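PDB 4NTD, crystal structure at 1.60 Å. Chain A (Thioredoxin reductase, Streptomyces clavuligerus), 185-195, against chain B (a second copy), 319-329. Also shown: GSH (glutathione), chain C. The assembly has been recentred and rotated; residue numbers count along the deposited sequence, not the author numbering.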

# COMPACT_ATOMS: atom_id res chain seq x y z
N VAL A 185 12.23 18.34 17.76
CA VAL A 185 13.57 17.82 18.05
C VAL A 185 13.85 16.57 17.22
O VAL A 185 14.87 16.50 16.53
CB VAL A 185 13.77 17.51 19.56
CG1 VAL A 185 15.08 16.78 19.80
CG2 VAL A 185 13.75 18.80 20.37
N ARG A 186 12.95 15.60 17.27
CA ARG A 186 13.09 14.37 16.48
C ARG A 186 13.14 14.68 14.98
O ARG A 186 13.86 14.02 14.23
CB ARG A 186 11.98 13.37 16.79
CG ARG A 186 12.12 12.68 18.14
CD ARG A 186 11.08 11.59 18.36
NE ARG A 186 11.67 10.24 18.33
CZ ARG A 186 11.81 9.48 17.24
NH1 ARG A 186 11.43 9.90 16.04
NH2 ARG A 186 12.36 8.28 17.36
N HIS A 187 12.40 15.70 14.55
CA HIS A 187 12.38 16.09 13.14
C HIS A 187 13.74 16.63 12.68
O HIS A 187 14.20 16.32 11.58
CB HIS A 187 11.28 17.13 12.87
CG HIS A 187 10.64 16.98 11.53
ND1 HIS A 187 10.02 15.82 11.13
CD2 HIS A 187 10.50 17.86 10.51
CE1 HIS A 187 9.54 15.98 9.91
NE2 HIS A 187 9.82 17.21 9.51
N ALA A 188 14.39 17.43 13.53
CA ALA A 188 15.73 17.94 13.22
C ALA A 188 16.75 16.80 13.13
O ALA A 188 17.60 16.80 12.23
CB ALA A 188 16.17 18.96 14.27
N LEU A 189 16.65 15.84 14.04
CA LEU A 189 17.54 14.68 14.03
C LEU A 189 17.32 13.83 12.77
O LEU A 189 18.28 13.33 12.18
CB LEU A 189 17.33 13.83 15.29
CG LEU A 189 17.67 14.52 16.62
CD1 LEU A 189 17.17 13.68 17.79
CD2 LEU A 189 19.16 14.78 16.73
N LEU A 190 16.07 13.70 12.35
CA LEU A 190 15.72 13.01 11.11
C LEU A 190 16.31 13.72 9.88
O LEU A 190 16.89 13.07 9.01
CB LEU A 190 14.20 12.88 10.98
CG LEU A 190 13.60 12.29 9.70
CD1 LEU A 190 14.13 10.90 9.43
CD2 LEU A 190 12.08 12.28 9.82
N LEU A 191 16.18 15.04 9.84
CA LEU A 191 16.66 15.83 8.70
C LEU A 191 18.19 15.82 8.55
O LEU A 191 18.70 16.06 7.45
CB LEU A 191 16.15 17.27 8.79
CG LEU A 191 14.68 17.42 8.40
CD1 LEU A 191 14.10 18.73 8.93
CD2 LEU A 191 14.50 17.35 6.89
N ARG A 192 18.91 15.52 9.63
CA ARG A 192 20.37 15.37 9.56
C ARG A 192 20.82 14.24 8.64
O ARG A 192 21.98 14.19 8.23
CB ARG A 192 20.99 15.19 10.95
CG ARG A 192 21.36 16.49 11.64
CD ARG A 192 22.58 17.16 11.02
NE ARG A 192 23.85 16.55 11.43
CZ ARG A 192 24.62 15.73 10.70
NH1 ARG A 192 24.27 15.37 9.46
NH2 ARG A 192 25.75 15.27 11.22
N GLN A 193 19.91 13.32 8.32
CA GLN A 193 20.18 12.27 7.34
C GLN A 193 20.31 12.84 5.91
O GLN A 193 20.93 12.21 5.06
CB GLN A 193 19.08 11.20 7.42
CG GLN A 193 19.20 10.05 6.43
CD GLN A 193 20.54 9.34 6.48
OE1 GLN A 193 21.23 9.35 7.50
NE2 GLN A 193 20.92 8.71 5.37
N TRP A 194 19.75 14.03 5.67
CA TRP A 194 19.81 14.67 4.34
C TRP A 194 20.80 15.84 4.22
O TRP A 194 21.16 16.22 3.10
CB TRP A 194 18.42 15.13 3.92
CG TRP A 194 17.52 14.03 3.46
CD1 TRP A 194 17.37 13.57 2.18
CD2 TRP A 194 16.63 13.24 4.27
NE1 TRP A 194 16.45 12.56 2.14
CE2 TRP A 194 15.98 12.33 3.41
CE3 TRP A 194 16.32 13.22 5.63
CZ2 TRP A 194 15.03 11.41 3.87
CZ3 TRP A 194 15.39 12.30 6.09
CH2 TRP A 194 14.75 11.41 5.21
N SER A 195 21.22 16.43 5.34
CA SER A 195 22.18 17.54 5.31
C SER A 195 22.99 17.61 6.60
O SER A 195 22.47 17.26 7.66
CB SER A 195 21.46 18.87 5.10
OG SER A 195 22.37 19.95 5.03
N LEU B 319 11.89 1.77 8.58
CA LEU B 319 13.28 1.32 8.63
C LEU B 319 14.24 2.51 8.76
O LEU B 319 15.13 2.50 9.61
CB LEU B 319 13.61 0.47 7.40
CG LEU B 319 14.94 -0.29 7.35
CD1 LEU B 319 14.84 -1.45 6.37
CD2 LEU B 319 16.10 0.61 6.99
N ASN B 320 14.05 3.53 7.93
CA ASN B 320 14.90 4.72 8.00
C ASN B 320 14.76 5.42 9.35
O ASN B 320 15.75 5.85 9.93
CB ASN B 320 14.59 5.71 6.88
CG ASN B 320 15.48 6.93 6.95
OD1 ASN B 320 16.69 6.84 6.73
ND2 ASN B 320 14.90 8.08 7.27
N HIS B 321 13.53 5.54 9.83
CA HIS B 321 13.27 6.15 11.14
C HIS B 321 14.06 5.47 12.25
O HIS B 321 14.67 6.14 13.09
CB HIS B 321 11.78 6.11 11.48
CG HIS B 321 11.07 7.38 11.18
ND1 HIS B 321 10.44 8.12 12.16
CD2 HIS B 321 10.94 8.08 10.03
CE1 HIS B 321 9.92 9.20 11.61
NE2 HIS B 321 10.21 9.20 10.32
N GLN B 322 14.06 4.14 12.24
CA GLN B 322 14.74 3.40 13.29
C GLN B 322 16.26 3.42 13.10
O GLN B 322 17.00 3.38 14.09
CB GLN B 322 14.18 1.98 13.40
CG GLN B 322 14.45 1.35 14.76
CD GLN B 322 15.84 0.76 14.87
OE1 GLN B 322 16.42 0.34 13.87
NE2 GLN B 322 16.39 0.74 16.07
N LEU B 323 16.73 3.49 11.86
CA LEU B 323 18.17 3.70 11.60
C LEU B 323 18.64 5.04 12.16
O LEU B 323 19.73 5.12 12.73
CB LEU B 323 18.50 3.63 10.10
CG LEU B 323 18.82 2.25 9.50
CD1 LEU B 323 19.12 2.41 8.02
CD2 LEU B 323 20.00 1.59 10.21
N VAL B 324 17.82 6.08 12.02
CA VAL B 324 18.14 7.37 12.62
C VAL B 324 18.23 7.24 14.14
O VAL B 324 19.17 7.74 14.75
CB VAL B 324 17.11 8.46 12.24
CG1 VAL B 324 17.32 9.73 13.07
CG2 VAL B 324 17.20 8.79 10.76
N ASP B 325 17.28 6.54 14.75
CA ASP B 325 17.31 6.31 16.20
C ASP B 325 18.62 5.63 16.61
O ASP B 325 19.22 6.01 17.62
CB ASP B 325 16.11 5.47 16.66
CG ASP B 325 14.79 6.20 16.54
OD1 ASP B 325 13.74 5.53 16.58
OD2 ASP B 325 14.78 7.44 16.40
N GLU B 326 19.08 4.66 15.83
CA GLU B 326 20.36 4.00 16.09
C GLU B 326 21.54 4.95 15.84
O GLU B 326 22.48 4.98 16.64
CB GLU B 326 20.53 2.74 15.24
CG GLU B 326 21.72 1.89 15.66
CD GLU B 326 21.95 0.71 14.74
OE1 GLU B 326 21.03 -0.12 14.58
OE2 GLU B 326 23.07 0.60 14.20
N ASP B 327 21.49 5.72 14.75
CA ASP B 327 22.53 6.71 14.44
C ASP B 327 22.69 7.70 15.60
O ASP B 327 23.82 8.03 15.99
CB ASP B 327 22.20 7.48 13.14
CG ASP B 327 22.29 6.62 11.88
OD1 ASP B 327 23.04 5.61 11.87
OD2 ASP B 327 21.62 6.95 10.88
N VAL B 328 21.57 8.17 16.14
CA VAL B 328 21.58 9.13 17.25
C VAL B 328 22.12 8.49 18.53
O VAL B 328 22.98 9.07 19.19
CB VAL B 328 20.17 9.71 17.51
CG1 VAL B 328 20.14 10.56 18.78
CG2 VAL B 328 19.70 10.54 16.32
N ALA B 329 21.62 7.31 18.87
CA ALA B 329 22.05 6.60 20.08
C ALA B 329 23.56 6.30 20.05
O ALA B 329 24.23 6.42 21.07
CB ALA B 329 21.26 5.32 20.27
N1 GSH C . 5.53 10.20 11.33
CA1 GSH C . 6.91 10.36 11.79
C1 GSH C . 6.99 9.85 13.24
O11 GSH C . 6.63 10.66 14.13
O12 GSH C . 7.41 8.68 13.43
CB1 GSH C . 7.32 11.82 11.83
CG1 GSH C . 8.53 12.11 10.95
CD1 GSH C . 8.13 11.96 9.49
OE1 GSH C . 8.43 10.97 8.83
N2 GSH C . 7.54 13.05 8.99
CA2 GSH C . 7.04 13.14 7.61
C2 GSH C . 5.70 12.53 7.60
O2 GSH C . 5.04 12.27 8.61
CB2 GSH C . 7.65 12.11 6.66
SG2 GSH C . 8.35 12.61 5.04
N3 GSH C . 5.42 12.18 6.36
CA3 GSH C . 4.30 11.39 6.07
C3 GSH C . 3.21 12.03 5.17
O31 GSH C . 3.47 13.18 4.49
O32 GSH C . 2.06 11.43 5.02
O HOH W 1 13.32 8.75 13.77
O HOH W 2 20.97 9.61 10.28

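The two helices, the helix that includes 185-191 of chain A and 319-329 of chain B, cross almost at right angles (93°), their axes approaching to 10.0 Å. The backbones come nearest where the CA atoms of Leu190(A) and Val324(B) lie 6.3 Å apart. Toward the end of the chain A stretch, Gln193(A) N hydrogen-bonds to Leu190(A) O (3.1 Å), and the Gln193(A) side chain points toward chain B.

Val324(B) points toward chain A at the crossing. Its CG2 lies 4.0 Å from Leu190(A) CD1, while its CG1 packs 3.8 Å from the backbone O of Leu189(A). One turn further on, Val328(B) CG2 extends the apolar contact to Leu189(A) CB (4.2 Å).

Polar groups flank this apolar centre. Arg186(A) reaches across to form a salt bridge, NH2 to Asp325(B) OD2 at 2.7 Å, and its NH1 donates to water 1 (3.2 Å), which in turn donates to His321(B) O (3.0 Å). Gln193(A) OE1 and Asp327(B) OD2, both acceptors, stand 4.2 Å apart; water 2 reconciles them by donating to each at 2.8 Å.

Glutathione borders the contact: His321(B) NE2 donates to its OE1 (2.9 Å), and Leu190(A) CD2 lies 3.7 Å from its CG1, so both chains touch the ligand.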